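Local coordinates for protein oxidoreductase (Azotobacter vinelandii, PDB 7D5M) that binds NAD through a Rossmann domain and, as an inositol dehydrogenase homologue of the Gfo/Idh/MocA family, probably oxidises a polyol or sugar-like substrate, at residues N94-H97 / F98-R102; T126-E129 / I130-N134. All coordinates share one frame; numbering follows the deposited sequence.

Contact 1 of 2, residues N94-H97 / F98-R102. With NAD (nicotinamide-adenine-dinucleotide), chain B.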
loop_
_atom_site.group_PDB
_atom_site.type_symbol
_atom_site.label_atom_id
_atom_site.label_comp_id
_atom_site.label_asym_id
_atom_site.label_seq_id
_atom_site.Cartn_x
_atom_site.Cartn_y
_atom_site.Cartn_z
ATOM N N ASN A 94 -9.982 -24.864 -25.169
ATOM C CA ASN A 94 -10.425 -23.835 -26.146
ATOM C C ASN A 94 -10.836 -24.478 -27.473
ATOM O O ASN A 94 -11.830 -24.011 -28.049
ATOM C CB ASN A 94 -9.325 -22.813 -26.418
ATOM C CG ASN A 94 -8.957 -22.020 -25.189
ATOM O OD1 ASN A 94 -9.658 -22.067 -24.182
ATOM N ND2 ASN A 94 -7.845 -21.300 -25.265
ATOM N N GLY A 95 -10.102 -25.510 -27.911
ATOM C CA GLY A 95 -10.261 -26.144 -29.237
ATOM C C GLY A 95 -11.642 -26.730 -29.472
ATOM O O GLY A 95 -12.007 -26.921 -30.650
ATOM N N THR A 96 -12.398 -27.028 -28.415
ATOM C CA THR A 96 -13.710 -27.717 -28.523
ATOM C C THR A 96 -14.877 -26.742 -28.283
ATOM O O THR A 96 -16.027 -27.184 -28.423
ATOM C CB THR A 96 -13.779 -28.924 -27.578
ATOM O OG1 THR A 96 -13.515 -28.458 -26.254
ATOM C CG2 THR A 96 -12.805 -30.021 -27.962
ATOM N N HIS A 97 -14.623 -25.474 -27.946
ATOM C CA HIS A 97 -15.695 -24.500 -27.595
ATOM C C HIS A 97 -16.662 -24.336 -28.770
ATOM O O HIS A 97 -17.875 -24.332 -28.549
ATOM C CB HIS A 97 -15.120 -23.138 -27.211
ATOM C CG HIS A 97 -14.403 -23.134 -25.907
ATOM N ND1 HIS A 97 -13.905 -21.976 -25.366
ATOM C CD2 HIS A 97 -14.101 -24.129 -25.046
ATOM C CE1 HIS A 97 -13.309 -22.252 -24.225
ATOM N NE2 HIS A 97 -13.423 -23.565 -23.998
ATOM N N PHE A 98 -16.131 -24.187 -29.985
ATOM C CA PHE A 98 -16.960 -23.910 -31.182
ATOM C C PHE A 98 -17.942 -25.064 -31.406
ATOM O O PHE A 98 -19.161 -24.815 -31.480
ATOM C CB PHE A 98 -16.092 -23.672 -32.417
ATOM C CG PHE A 98 -16.906 -23.522 -33.673
ATOM C CD1 PHE A 98 -17.486 -22.308 -34.007
ATOM C CD2 PHE A 98 -17.128 -24.616 -34.501
ATOM C CE1 PHE A 98 -18.251 -22.183 -35.156
ATOM C CE2 PHE A 98 -17.902 -24.490 -35.644
ATOM C CZ PHE A 98 -18.458 -23.275 -35.972
ATOM N N ALA A 99 -17.434 -26.297 -31.506
ATOM C CA ALA A 99 -18.235 -27.500 -31.844
ATOM C C ALA A 99 -19.288 -27.737 -30.753
ATOM O O ALA A 99 -20.451 -28.017 -31.088
ATOM C CB ALA A 99 -17.336 -28.705 -32.025
ATOM N N ILE A 100 -18.912 -27.591 -29.485
ATOM C CA ILE A 100 -19.837 -27.895 -28.356
ATOM C C ILE A 100 -20.914 -26.808 -28.297
ATOM O O ILE A 100 -22.096 -27.180 -28.155
ATOM C CB ILE A 100 -19.091 -28.044 -27.019
ATOM C CG1 ILE A 100 -18.084 -29.196 -27.069
ATOM C CG2 ILE A 100 -20.096 -28.218 -25.892
ATOM C CD1 ILE A 100 -17.126 -29.213 -25.913
ATOM N N THR A 101 -20.527 -25.531 -28.387
ATOM C CA THR A 101 -21.482 -24.391 -28.361
ATOM C C THR A 101 -22.444 -24.523 -29.552
ATOM O O THR A 101 -23.668 -24.396 -29.349
ATOM C CB THR A 101 -20.754 -23.042 -28.337
ATOM O OG1 THR A 101 -19.951 -23.017 -27.157
ATOM C CG2 THR A 101 -21.692 -21.857 -28.295
ATOM N N ARG A 102 -21.917 -24.774 -30.751
ATOM C CA ARG A 102 -22.752 -24.909 -31.970
ATOM C C ARG A 102 -23.802 -26.001 -31.750
ATOM O O ARG A 102 -24.999 -25.737 -32.000
ATOM C CB ARG A 102 -21.911 -25.241 -33.205
ATOM C CG ARG A 102 -22.750 -25.278 -34.471
ATOM C CD ARG A 102 -21.983 -25.719 -35.700
ATOM N NE ARG A 102 -22.862 -25.568 -36.852
ATOM C CZ ARG A 102 -22.468 -25.264 -38.082
ATOM N NH1 ARG A 102 -21.183 -25.094 -38.355
ATOM N NH2 ARG A 102 -23.373 -25.144 -39.043
HETATM P PA NAD B . -8.249 -27.756 -17.588
HETATM O O1A NAD B . -7.347 -28.473 -18.544
HETATM O O2A NAD B . -7.798 -27.460 -16.192
HETATM O O5B NAD B . -9.650 -28.539 -17.528
HETATM C C5B NAD B . -10.238 -29.187 -18.699
HETATM C C4B NAD B . -11.368 -30.065 -18.220
HETATM O O4B NAD B . -12.220 -30.440 -19.334
HETATM C C3B NAD B . -10.937 -31.392 -17.583
HETATM O O3B NAD B . -11.855 -31.751 -16.560
HETATM C C2B NAD B . -10.998 -32.350 -18.778
HETATM O O2B NAD B . -11.111 -33.712 -18.435
HETATM C C1B NAD B . -12.279 -31.848 -19.428
HETATM N N9A NAD B . -12.430 -32.185 -20.836
HETATM C C8A NAD B . -11.481 -32.039 -21.814
HETATM N N7A NAD B . -11.918 -32.354 -23.008
HETATM C C5A NAD B . -13.242 -32.711 -22.810
HETATM C C6A NAD B . -14.248 -33.129 -23.703
HETATM N N6A NAD B . -14.072 -33.236 -25.022
HETATM N N1A NAD B . -15.471 -33.396 -23.180
HETATM C C2A NAD B . -15.638 -33.279 -21.853
HETATM N N3A NAD B . -14.770 -32.880 -20.921
HETATM C C4A NAD B . -13.573 -32.609 -21.471
HETATM O O3 NAD B . -8.694 -26.341 -18.233
HETATM P PN NAD B . -9.171 -24.980 -17.491
HETATM O O1N NAD B . -7.966 -24.184 -17.072
HETATM O O2N NAD B . -10.195 -25.332 -16.454
HETATM O O5D NAD B . -9.862 -24.178 -18.694
HETATM C C5D NAD B . -10.999 -24.694 -19.390
HETATM C C4D NAD B . -11.581 -23.539 -20.158
HETATM O O4D NAD B . -11.888 -22.469 -19.227
HETATM C C3D NAD B . -10.630 -22.925 -21.192
HETATM O O3D NAD B . -11.371 -22.486 -22.316
HETATM C C2D NAD B . -10.001 -21.751 -20.432
HETATM O O2D NAD B . -9.548 -20.711 -21.285
HETATM C C1D NAD B . -11.198 -21.284 -19.601
HETATM N N1N NAD B . -10.840 -20.536 -18.358
HETATM C C2N NAD B . -11.434 -19.316 -18.117
HETATM C C3N NAD B . -11.087 -18.565 -16.993
HETATM C C7N NAD B . -11.897 -17.316 -16.716
HETATM O O7N NAD B . -12.965 -17.153 -17.316
HETATM N N7N NAD B . -11.429 -16.466 -15.807
HETATM C C4N NAD B . -10.037 -19.008 -16.181
HETATM C C5N NAD B . -9.435 -20.237 -16.449
HETATM C C6N NAD B . -9.956 -21.036 -17.443
HETATM O O HOH W 1 -13.283 -23.801 -30.353
HETATM O O HOH W 2 -14.514 -26.809 -31.953
#

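Contact 2 of 2, residues T126-E129 / I130-N134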
loop_
_atom_site.group_PDB
_atom_site.type_symbol
_atom_site.label_atom_id
_atom_site.label_comp_id
_atom_site.label_asym_id
_atom_site.label_seq_id
_atom_site.Cartn_x
_atom_site.Cartn_y
_atom_site.Cartn_z
ATOM N N THR A 126 -20.192 -17.094 -37.169
ATOM C CA THR A 126 -21.094 -18.250 -37.407
ATOM C C THR A 126 -21.831 -18.610 -36.112
ATOM O O THR A 126 -23.062 -18.786 -36.150
ATOM C CB THR A 126 -20.319 -19.461 -37.935
ATOM O OG1 THR A 126 -19.719 -19.002 -39.143
ATOM C CG2 THR A 126 -21.204 -20.666 -38.157
ATOM N N LEU A 127 -21.102 -18.742 -35.005
ATOM C CA LEU A 127 -21.710 -19.072 -33.693
ATOM C C LEU A 127 -22.770 -18.031 -33.353
ATOM O O LEU A 127 -23.858 -18.413 -32.884
ATOM C CB LEU A 127 -20.641 -19.059 -32.601
ATOM C CG LEU A 127 -19.965 -20.384 -32.286
ATOM C CD1 LEU A 127 -19.235 -20.256 -30.960
ATOM C CD2 LEU A 127 -20.955 -21.543 -32.242
ATOM N N ARG A 128 -22.435 -16.753 -33.539
ATOM C CA ARG A 128 -23.360 -15.662 -33.164
ATOM C C ARG A 128 -24.625 -15.790 -34.017
ATOM O O ARG A 128 -25.737 -15.676 -33.467
ATOM C CB ARG A 128 -22.722 -14.281 -33.306
ATOM C CG ARG A 128 -23.744 -13.171 -33.102
ATOM C CD ARG A 128 -23.170 -11.809 -32.829
ATOM N NE ARG A 128 -22.265 -11.369 -33.863
ATOM C CZ ARG A 128 -21.536 -10.260 -33.797
ATOM N NH1 ARG A 128 -21.603 -9.469 -32.738
ATOM N NH2 ARG A 128 -20.745 -9.941 -34.803
ATOM N N GLU A 129 -24.488 -16.012 -35.326
ATOM C CA GLU A 129 -25.690 -16.132 -36.199
ATOM C C GLU A 129 -26.550 -17.307 -35.732
ATOM O O GLU A 129 -27.791 -17.160 -35.719
ATOM C CB GLU A 129 -25.297 -16.251 -37.669
ATOM C CG GLU A 129 -24.778 -14.940 -38.217
ATOM C CD GLU A 129 -25.038 -14.718 -39.691
ATOM O OE1 GLU A 129 -25.166 -15.724 -40.423
ATOM O OE2 GLU A 129 -25.102 -13.541 -40.100
ATOM N N ILE A 130 -25.936 -18.416 -35.327
ATOM C CA ILE A 130 -26.690 -19.627 -34.901
ATOM C C ILE A 130 -27.374 -19.348 -33.552
ATOM O O ILE A 130 -28.541 -19.729 -33.398
ATOM C CB ILE A 130 -25.780 -20.871 -34.881
ATOM C CG1 ILE A 130 -25.287 -21.219 -36.292
ATOM C CG2 ILE A 130 -26.510 -22.044 -34.240
ATOM C CD1 ILE A 130 -24.279 -22.351 -36.352
ATOM N N ALA A 131 -26.700 -18.677 -32.614
ATOM C CA ALA A 131 -27.310 -18.286 -31.319
ATOM C C ALA A 131 -28.539 -17.402 -31.565
ATOM O O ALA A 131 -29.579 -17.624 -30.934
ATOM C CB ALA A 131 -26.297 -17.593 -30.443
ATOM N N LEU A 132 -28.419 -16.411 -32.445
ATOM C CA LEU A 132 -29.504 -15.433 -32.697
ATOM C C LEU A 132 -30.676 -16.153 -33.375
ATOM O O LEU A 132 -31.806 -15.967 -32.928
ATOM C CB LEU A 132 -28.962 -14.282 -33.545
ATOM C CG LEU A 132 -27.978 -13.361 -32.821
ATOM C CD1 LEU A 132 -27.278 -12.443 -33.804
ATOM C CD2 LEU A 132 -28.680 -12.548 -31.752
ATOM N N ALA A 133 -30.418 -16.958 -34.409
ATOM C CA ALA A 133 -31.483 -17.682 -35.148
ATOM C C ALA A 133 -32.275 -18.569 -34.179
ATOM O O ALA A 133 -33.518 -18.648 -34.314
ATOM C CB ALA A 133 -30.894 -18.489 -36.282
ATOM N N ASN A 134 -31.602 -19.201 -33.212
ATOM C CA ASN A 134 -32.227 -20.168 -32.271
ATOM C C ASN A 134 -32.736 -19.456 -31.004
ATOM O O ASN A 134 -33.217 -20.140 -30.106
ATOM C CB ASN A 134 -31.250 -21.305 -31.969
ATOM C CG ASN A 134 -31.099 -22.233 -33.156
ATOM O OD1 ASN A 134 -31.970 -23.069 -33.377
ATOM N ND2 ASN A 134 -30.043 -22.058 -33.943
#

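Contact 1 of 2, residues N94-H97 / F98-R102
His97 and Thr101 meet across the first turn of helix 97-106, where it leaves the loop after strand 87-91 on the NAD-binding side of the Rossmann fold. His97 and Asn94, just ahead of it, are both residues of the NAD site. Asn94 OD1 accepts a hydrogen bond from O3D of the nicotinamide ribose, 2.6 Å away, although the position of O3D is less certain. The imidazole of His97 reaches back with CG beside the backbone N (chi1 -70°), and Asn94 CA sits over the centre of one ring face, 3.7 Å above its plane. The ring's rotation is fixed by both His97 nitrogens, ND1 bonding to Pro116 O and NE2 to Thr92 O, which ties the loops after two neighbouring strands together beside the cofactor. A leucine in place of His97 would probably leave Pro116 O and Thr92 O without their imidazole partners and let the two loops shift relative to the ribose. Water-mediated links join loop to helix: one water bridges Asn94 O and Phe98 N, a second Gly95 O and Ala99 N. Ile100 N bonds to Thr96 O at 3.1 Å, and the two side chains run alongside each other, Ile100 CD1 lying 3.7 Å from Thr96 OG1. That hydroxyl has its polar partners outside the turn, at Thr92 and Pro93 O. Thr101 N supplies the ordinary helical bond to His97 O. With chi1 of -60° setting the hydroxyl beside its own backbone N, Thr101 OG1 donates to His97 O at 2.8 Å, from the face opposite the one Thr101 N uses.

Contact 2 of 2, residues T126-E129 / I130-N134
Two successive turns of one alpha helix meet here, a local i to i+4 contact near the C-terminal end of helix 121-133, which connects strand 110-113 to strand 138-140. Four backbone bonds form the frame, from Ile130 N to Thr126 O through to Ala133 N to Glu129 O. Thr126 and Ile130 lie side by side, with Thr126 CG2 3.9 Å from Ile130 CD1; Thr126 OG1 turns back to Glu122 O, and Ile130 also packs on Arg102 and Leu105 of helix 97-106. Arg128 and Leu132 make a second such pair, in which Leu132 CD1 rests against Arg128 CG at 3.7 Å. With CG anti to the backbone N (chi1 172°), the aliphatic part of Arg128 runs alongside the leucine before the chain bends at chi3, and its guanidinium group meets Glu125 in a salt bridge and His364 ND1 in a hydrogen bond. At the helix end Ile130 O is gripped twice by Asn134, by the backbone N at 3.1 Å and by ND2 at 2.8 Å, from opposite faces of the carbonyl plane. Ile130 O lies close to the amide plane of Asn134, 9° out of it. The whole is the closing part of a crossover helix in a Rossmann beta-alpha-beta unit.

Both contacts are helical i to i+4 arrangements in the same Rossmann domain, one at the start of a helix and the other near the end of the next. Contact 1 is the more buried and polar, with waters, loop carbonyls and the cofactor around it; contact 2 has several exposed residues, and its side-chain pairs are mainly aliphatic. They meet where helices 97-106 and 121-133 pack together: Phe98 CD1 approaches Leu127 CG at 3.6 Å, and Arg102 NE lies 3.6 Å from Ile130 CD1. Leu127 also reaches Thr101, so one leucine of contact 2 backs the turn of contact 1 while its side chain stays about 12 Å from the bound NAD.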